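Local atomic coordinates of G-protein interacting protein 1 (Dictyostelium discoideum, PDB entry 5Z1N), a protein that binds a phospholipid in its C-terminal TNFAIP8-like helical domain and probably binds G-protein beta-gamma subunits, so sequestering heterotrimeric G protein in the cytosol for chemotaxis. Residues A[10-13]-A[14-18]; A[43-46]-A[47-51]. All coordinates share one frame; numbering follows the deposited sequence.

How the contacts relate
Both contacts are local, single-helix contacts of the all-helical TNFAIP8-like domain, and each has one flank on the phosphatidylethanolamine and another at the surface. Contact 1 begins helix 12-28; contact 2 lies within the next helix, 31-53. They touch at two points: Ile10, just ahead of its helix, puts CG2 3.6 Å from Ile46 CD1, and within the helices Ile18 CD1 lies 3.9 Å from Leu45 CD1. Their chemistry follows their place: at the helix start, Glu12, Arg15 and Glu16 face outward, while Gly14 and aliphatic groups meet the ester region of the lipid and Glu13 borders it through CG. In contact 2, Ile44, Leu45 and Phe49 take the lipid side, and Lys43, Lys47, Phe50 and Tyr51 the other.

Contact 1: A[10-13]-A[14-18]; sequences IPEE and GRELI. With PEF (di-palmitoyl-3-sn-phosphatidylethanolamine), chain B.
Ile10 folds back against Gly14, Arg15 and Ile18 at a helix N-terminal cap, the start of helix 12-28 in the TNFAIP8-like bundle that encloses the lipid. Pro11 holds the N-cap position. Its carbonyl O takes the first backbone bond, from Arg15 N at 3.0 Å and nearly straight (169°), and the next turn follows with Glu16 N to Glu12 O and Leu17 N to Glu13 O.

Ile10, just before the cap, meets Arg15 as in a hydrophobic staple, although here the apolar partner is the arginine's methylene chain. With chi1 at 66°, CG1 sits between the backbone N and the carbonyl carbon, and the branch reaches along the helix: Ile10 CD1 lies 3.6 Å from Arg15 CG and 3.7 Å from Ile18 CD1. The side chains of Ile10 and Arg15 run past each other in opposite directions. A bend at chi3 (-63°) brings the Arg15 guanidinium back over the first peptide of the helix, with Glu12 N 3.4 Å above one face, offset toward its rim. Arg15 NH1 also makes a weak hydrogen bond to Lys7 O. Glu12 and Glu13, at the first helical positions, would probably interact favourably with the helix dipole.

The other flank belongs to the lipid pocket. Pro11 CG packs 3.6 Å from PEF C3 of the glycerol backbone, Ile18 CG1 touches an acyl chain at C14, and Leu17, which also packs on helix 151-158, lays CD1 3.7 Å from the ester carbonyl oxygen PEF O5. Between these side chains glycine lets the lipid approach the main chain itself: the other ester carbonyl oxygen, PEF O4, lies 3.3 Å from Gly14 CA.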
loop_
_atom_site.group_PDB
_atom_site.type_symbol
_atom_site.label_atom_id
_atom_site.label_comp_id
_atom_site.label_asym_id
_atom_site.label_seq_id
_atom_site.Cartn_x
_atom_site.Cartn_y
_atom_site.Cartn_z
ATOM N N ILE A 10 -10.849 9.570 -6.552
ATOM C CA ILE A 10 -10.460 9.454 -5.146
ATOM C C ILE A 10 -10.225 10.853 -4.587
ATOM O O ILE A 10 -9.811 11.755 -5.329
ATOM C CB ILE A 10 -9.223 8.558 -4.959
ATOM C CG1 ILE A 10 -7.989 9.192 -5.591
ATOM C CG2 ILE A 10 -9.474 7.153 -5.505
ATOM C CD1 ILE A 10 -6.705 8.704 -4.977
ATOM N N PRO A 11 -10.480 11.085 -3.302
ATOM C CA PRO A 11 -10.382 12.441 -2.755
ATOM C C PRO A 11 -8.937 12.856 -2.497
ATOM O O PRO A 11 -7.995 12.071 -2.624
ATOM C CB PRO A 11 -11.172 12.340 -1.447
ATOM C CG PRO A 11 -10.995 10.929 -1.032
ATOM C CD PRO A 11 -10.978 10.123 -2.303
ATOM N N GLU A 12 -8.790 14.129 -2.114
ATOM C CA GLU A 12 -7.473 14.724 -1.888
ATOM C C GLU A 12 -6.633 13.913 -0.904
ATOM O O GLU A 12 -5.416 13.782 -1.078
ATOM C CB GLU A 12 -7.644 16.162 -1.390
ATOM C CG GLU A 12 -6.393 16.792 -0.803
ATOM C CD GLU A 12 -6.694 18.045 0.004
ATOM O OE1 GLU A 12 -5.956 18.325 0.971
ATOM O OE2 GLU A 12 -7.674 18.747 -0.327
ATOM N N GLU A 13 -7.265 13.362 0.136
ATOM C CA GLU A 13 -6.540 12.568 1.127
ATOM C C GLU A 13 -5.835 11.377 0.481
ATOM O O GLU A 13 -4.629 11.155 0.682
ATOM C CB GLU A 13 -7.516 12.103 2.210
ATOM C CG GLU A 13 -6.961 11.075 3.182
ATOM C CD GLU A 13 -6.521 11.694 4.490
ATOM O OE1 GLU A 13 -6.419 12.937 4.557
ATOM O OE2 GLU A 13 -6.279 10.938 5.451
ATOM N N GLY A 14 -6.575 10.599 -0.312
ATOM C CA GLY A 14 -5.971 9.460 -0.982
ATOM C C GLY A 14 -4.910 9.867 -1.985
ATOM O O GLY A 14 -3.860 9.227 -2.086
ATOM N N ARG A 15 -5.169 10.936 -2.743
ATOM C CA ARG A 15 -4.182 11.414 -3.705
ATOM C C ARG A 15 -2.892 11.837 -3.017
ATOM O O ARG A 15 -1.803 11.644 -3.569
ATOM C CB ARG A 15 -4.752 12.575 -4.524
ATOM C CG ARG A 15 -6.001 12.218 -5.324
ATOM C CD ARG A 15 -6.344 13.287 -6.355
ATOM N NE ARG A 15 -6.659 14.570 -5.732
ATOM C CZ ARG A 15 -7.894 15.016 -5.517
ATOM N NH1 ARG A 15 -8.939 14.281 -5.878
ATOM N NH2 ARG A 15 -8.084 16.196 -4.940
ATOM N N GLU A 16 -2.991 12.406 -1.813
ATOM C CA GLU A 16 -1.790 12.765 -1.065
ATOM C C GLU A 16 -1.043 11.525 -0.593
ATOM O O GLU A 16 0.193 11.477 -0.658
ATOM C CB GLU A 16 -2.156 13.658 0.121
ATOM C CG GLU A 16 -2.318 15.120 -0.241
ATOM C CD GLU A 16 -1.001 15.867 -0.235
ATOM O OE1 GLU A 16 -0.858 16.832 -1.017
ATOM O OE2 GLU A 16 -0.108 15.491 0.553
ATOM N N LEU A 17 -1.775 10.514 -0.107
ATOM C CA LEU A 17 -1.127 9.257 0.264
ATOM C C LEU A 17 -0.372 8.656 -0.920
ATOM O O LEU A 17 0.802 8.266 -0.805
ATOM C CB LEU A 17 -2.172 8.274 0.788
ATOM C CG LEU A 17 -2.535 8.416 2.263
ATOM C CD1 LEU A 17 -3.844 7.710 2.563
ATOM C CD2 LEU A 17 -1.416 7.847 3.105
ATOM N N ILE A 18 -1.034 8.584 -2.075
ATOM C CA ILE A 18 -0.403 8.001 -3.251
ATOM C C ILE A 18 0.774 8.851 -3.710
ATOM O O ILE A 18 1.782 8.317 -4.182
ATOM C CB ILE A 18 -1.449 7.811 -4.360
ATOM C CG1 ILE A 18 -2.562 6.887 -3.866
ATOM C CG2 ILE A 18 -0.809 7.234 -5.613
ATOM C CD1 ILE A 18 -3.670 6.676 -4.864
HETATM C C2 PEF B . -10.237 6.854 -0.096
HETATM C C1 PEF B . -11.545 6.132 0.201
HETATM N N PEF B . -14.763 6.244 5.188
HETATM C C3 PEF B . -10.002 8.005 0.870
HETATM C C4 PEF B . -14.226 5.133 3.106
HETATM C C5 PEF B . -15.148 5.155 4.317
HETATM C C10 PEF B . -8.145 6.060 -0.929
HETATM C C11 PEF B . -7.095 4.984 -1.054
HETATM C C12 PEF B . -5.682 5.550 -0.965
HETATM C C13 PEF B . -4.719 4.383 -0.774
HETATM C C14 PEF B . -3.249 4.786 -0.828
HETATM C C15 PEF B . -2.406 3.638 -0.278
HETATM C C16 PEF B . -0.914 3.908 -0.405
HETATM C C17 PEF B . -0.099 2.968 0.480
HETATM C C18 PEF B . -0.565 1.521 0.365
HETATM C C19 PEF B . 0.611 0.552 0.428
HETATM C C20 PEF B . 1.523 0.822 1.621
HETATM C C21 PEF B . 2.975 0.926 1.171
HETATM C C22 PEF B . 3.890 1.324 2.323
HETATM C C23 PEF B . 5.245 1.801 1.808
HETATM C C24 PEF B . 6.197 2.080 2.964
HETATM C C25 PEF B . 7.480 2.717 2.480
HETATM C C30 PEF B . -8.181 7.437 2.445
HETATM C C31 PEF B . -7.708 6.875 3.764
HETATM C C32 PEF B . -7.134 5.478 3.558
HETATM C C33 PEF B . -8.228 4.470 3.229
HETATM C C34 PEF B . -7.669 3.321 2.397
HETATM C C35 PEF B . -8.696 2.205 2.234
HETATM C C36 PEF B . -8.418 1.376 0.985
HETATM C C37 PEF B . -9.109 0.017 1.038
HETATM C C38 PEF B . -8.972 -0.713 -0.296
HETATM C C39 PEF B . -8.397 -2.113 -0.112
HETATM C C40 PEF B . -8.296 -2.868 -1.434
HETATM C C41 PEF B . -7.389 -2.156 -2.433
HETATM C C42 PEF B . -5.948 -2.067 -1.941
HETATM C C43 PEF B . -5.036 -1.532 -3.039
HETATM C C44 PEF B . -3.597 -1.397 -2.558
HETATM C C45 PEF B . -2.674 -1.082 -3.715
HETATM O O4 PEF B . -8.143 7.042 -1.650
HETATM O O5 PEF B . -7.385 7.870 1.627
HETATM O O2 PEF B . -9.182 5.918 0.077
HETATM O O3 PEF B . -9.594 7.448 2.115
HETATM O O1P PEF B . -14.929 7.715 0.509
HETATM O O2P PEF B . -14.193 5.191 0.413
HETATM O O3P PEF B . -12.486 7.033 0.769
HETATM O O4P PEF B . -14.113 6.442 2.551
HETATM P P PEF B . -14.023 6.587 0.956
#

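Contact 2: A[43-46]-A[47-51]; sequences KILI and KVFFY. With PEF (di-palmitoyl-3-sn-phosphatidylethanolamine), chain B.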
loop_
_atom_site.group_PDB
_atom_site.type_symbol
_atom_site.label_atom_id
_atom_site.label_comp_id
_atom_site.label_asym_id
_atom_site.label_seq_id
_atom_site.Cartn_x
_atom_site.Cartn_y
_atom_site.Cartn_z
ATOM N N LYS A 43 -5.641 2.043 -10.363
ATOM C CA LYS A 43 -6.508 1.112 -11.081
ATOM C C LYS A 43 -7.166 0.120 -10.127
ATOM O O LYS A 43 -8.389 -0.092 -10.165
ATOM C CB LYS A 43 -5.678 0.391 -12.143
ATOM C CG LYS A 43 -6.293 -0.844 -12.758
ATOM C CD LYS A 43 -5.297 -1.453 -13.736
ATOM C CE LYS A 43 -5.971 -2.337 -14.765
ATOM N NZ LYS A 43 -5.037 -2.668 -15.879
ATOM N N ILE A 44 -6.363 -0.493 -9.253
ATOM C CA ILE A 44 -6.893 -1.458 -8.293
ATOM C C ILE A 44 -7.912 -0.790 -7.379
ATOM O O ILE A 44 -9.022 -1.301 -7.175
ATOM C CB ILE A 44 -5.746 -2.089 -7.486
ATOM C CG1 ILE A 44 -4.773 -2.816 -8.415
ATOM C CG2 ILE A 44 -6.299 -3.034 -6.420
ATOM C CD1 ILE A 44 -3.451 -3.131 -7.755
ATOM N N LEU A 45 -7.544 0.363 -6.808
ATOM C CA LEU A 45 -8.448 1.073 -5.908
ATOM C C LEU A 45 -9.764 1.408 -6.598
ATOM O O LEU A 45 -10.846 1.133 -6.065
ATOM C CB LEU A 45 -7.787 2.353 -5.404
ATOM C CG LEU A 45 -6.709 2.238 -4.334
ATOM C CD1 LEU A 45 -5.958 3.557 -4.251
ATOM C CD2 LEU A 45 -7.325 1.862 -2.991
ATOM N N ILE A 46 -9.683 2.021 -7.781
ATOM C CA ILE A 46 -10.881 2.415 -8.515
ATOM C C ILE A 46 -11.783 1.214 -8.754
ATOM O O ILE A 46 -13.007 1.304 -8.602
ATOM C CB ILE A 46 -10.495 3.105 -9.839
ATOM C CG1 ILE A 46 -9.878 4.481 -9.574
ATOM C CG2 ILE A 46 -11.703 3.224 -10.762
ATOM C CD1 ILE A 46 -10.472 5.202 -8.396
ATOM N N LYS A 47 -11.198 0.066 -9.117
ATOM C CA LYS A 47 -12.023 -1.116 -9.366
ATOM C C LYS A 47 -12.702 -1.599 -8.086
ATOM O O LYS A 47 -13.912 -1.872 -8.077
ATOM C CB LYS A 47 -11.178 -2.229 -9.988
ATOM C CG LYS A 47 -11.993 -3.384 -10.570
ATOM C CD LYS A 47 -12.398 -3.128 -12.022
ATOM C CE LYS A 47 -12.611 -4.435 -12.796
ATOM N NZ LYS A 47 -13.245 -4.230 -14.134
ATOM N N VAL A 48 -11.943 -1.710 -6.991
ATOM C CA VAL A 48 -12.533 -2.166 -5.730
ATOM C C VAL A 48 -13.682 -1.252 -5.318
ATOM O O VAL A 48 -14.784 -1.714 -4.993
ATOM C CB VAL A 48 -11.465 -2.251 -4.627
ATOM C CG1 VAL A 48 -12.120 -2.611 -3.300
ATOM C CG2 VAL A 48 -10.405 -3.273 -4.990
ATOM N N PHE A 49 -13.439 0.061 -5.324
ATOM C CA PHE A 49 -14.491 1.013 -4.978
ATOM C C PHE A 49 -15.682 0.882 -5.918
ATOM O O PHE A 49 -16.836 1.019 -5.495
ATOM C CB PHE A 49 -13.942 2.440 -5.011
ATOM C CG PHE A 49 -12.922 2.727 -3.943
ATOM C CD1 PHE A 49 -13.137 2.328 -2.636
ATOM C CD2 PHE A 49 -11.751 3.402 -4.249
ATOM C CE1 PHE A 49 -12.201 2.592 -1.654
ATOM C CE2 PHE A 49 -10.812 3.669 -3.271
ATOM C CZ PHE A 49 -11.037 3.263 -1.972
ATOM N N PHE A 50 -15.418 0.616 -7.200
ATOM C CA PHE A 50 -16.493 0.498 -8.177
ATOM C C PHE A 50 -17.414 -0.664 -7.839
ATOM O O PHE A 50 -18.642 -0.522 -7.852
ATOM C CB PHE A 50 -15.913 0.332 -9.582
ATOM C CG PHE A 50 -16.952 0.098 -10.648
ATOM C CD1 PHE A 50 -17.588 1.166 -11.261
ATOM C CD2 PHE A 50 -17.285 -1.188 -11.043
ATOM C CE1 PHE A 50 -18.541 0.955 -12.241
ATOM C CE2 PHE A 50 -18.239 -1.406 -12.021
ATOM C CZ PHE A 50 -18.865 -0.335 -12.623
ATOM N N TYR A 51 -16.841 -1.830 -7.530
ATOM C CA TYR A 51 -17.696 -2.980 -7.256
ATOM C C TYR A 51 -18.264 -2.977 -5.844
ATOM O O TYR A 51 -19.261 -3.663 -5.594
ATOM C CB TYR A 51 -16.941 -4.276 -7.527
ATOM C CG TYR A 51 -16.713 -4.473 -9.000
ATOM C CD1 TYR A 51 -17.750 -4.864 -9.839
ATOM C CD2 TYR A 51 -15.476 -4.233 -9.562
ATOM C CE1 TYR A 51 -17.549 -5.027 -11.196
ATOM C CE2 TYR A 51 -15.271 -4.395 -10.905
ATOM C CZ TYR A 51 -16.300 -4.791 -11.724
ATOM O OH TYR A 51 -16.068 -4.947 -13.072
HETATM C C2 PEF B . -10.237 6.854 -0.096
HETATM C C1 PEF B . -11.545 6.132 0.201
HETATM N N PEF B . -14.763 6.244 5.188
HETATM C C3 PEF B . -10.002 8.005 0.870
HETATM C C4 PEF B . -14.226 5.133 3.106
HETATM C C5 PEF B . -15.148 5.155 4.317
HETATM C C10 PEF B . -8.145 6.060 -0.929
HETATM C C11 PEF B . -7.095 4.984 -1.054
HETATM C C12 PEF B . -5.682 5.550 -0.965
HETATM C C13 PEF B . -4.719 4.383 -0.774
HETATM C C14 PEF B . -3.249 4.786 -0.828
HETATM C C15 PEF B . -2.406 3.638 -0.278
HETATM C C16 PEF B . -0.914 3.908 -0.405
HETATM C C17 PEF B . -0.099 2.968 0.480
HETATM C C18 PEF B . -0.565 1.521 0.365
HETATM C C19 PEF B . 0.611 0.552 0.428
HETATM C C20 PEF B . 1.523 0.822 1.621
HETATM C C21 PEF B . 2.975 0.926 1.171
HETATM C C22 PEF B . 3.890 1.324 2.323
HETATM C C23 PEF B . 5.245 1.801 1.808
HETATM C C24 PEF B . 6.197 2.080 2.964
HETATM C C25 PEF B . 7.480 2.717 2.480
HETATM C C30 PEF B . -8.181 7.437 2.445
HETATM C C31 PEF B . -7.708 6.875 3.764
HETATM C C32 PEF B . -7.134 5.478 3.558
HETATM C C33 PEF B . -8.228 4.470 3.229
HETATM C C34 PEF B . -7.669 3.321 2.397
HETATM C C35 PEF B . -8.696 2.205 2.234
HETATM C C36 PEF B . -8.418 1.376 0.985
HETATM C C37 PEF B . -9.109 0.017 1.038
HETATM C C38 PEF B . -8.972 -0.713 -0.296
HETATM C C39 PEF B . -8.397 -2.113 -0.112
HETATM C C40 PEF B . -8.296 -2.868 -1.434
HETATM C C41 PEF B . -7.389 -2.156 -2.433
HETATM C C42 PEF B . -5.948 -2.067 -1.941
HETATM C C43 PEF B . -5.036 -1.532 -3.039
HETATM C C44 PEF B . -3.597 -1.397 -2.558
HETATM C C45 PEF B . -2.674 -1.082 -3.715
HETATM O O4 PEF B . -8.143 7.042 -1.650
HETATM O O5 PEF B . -7.385 7.870 1.627
HETATM O O2 PEF B . -9.182 5.918 0.077
HETATM O O3 PEF B . -9.594 7.448 2.115
HETATM O O1P PEF B . -14.929 7.715 0.509
HETATM O O2P PEF B . -14.193 5.191 0.413
HETATM O O3P PEF B . -12.486 7.033 0.769
HETATM O O4P PEF B . -14.113 6.442 2.551
HETATM P P PEF B . -14.023 6.587 0.956
#
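Leu45 and Phe49, one turn apart on helix 31-53, lie side by side and point the same way, forming the lipid-facing side of a regular alpha-helical segment in the TNFAIP8-like bundle. The backbone bonds are the usual ones: Phe49 N reaches Leu45 O at 2.9 Å and 176°, flanked by those of Lys47, Val48 and Phe50. The same carbonyl is closely approached by a ring C-H, with Phe49 CD2 3.0 Å from Leu45 O.

Apolar packing comes next. With chi1 at -67°, Phe49 CG is anti to its own carbonyl carbon, which carries the ring back over the preceding turn: CE2 lies 3.9 Å from Leu45 CB. Against the lipid, Phe49 CZ meets PEF C1 near the headgroup at 3.6 Å, Leu45 CD1 meets PEF C11 of one acyl chain, and Ile44 CG2 reaches PEF C43 of the other.

Polar and aromatic groups occupy the outer side. Lys47 NZ donates to Tyr51 OH at 3.1 Å, Phe50 CD2 stands over the centre of the Tyr51 ring, and Phe116 stacks on that tyrosine. Within residues 43-51, then, the groups facing the lipid are all hydrocarbon or aromatic, while the two amino groups are bonded elsewhere, Lys47 to Tyr51 OH and Lys43 to Asn121 OD1.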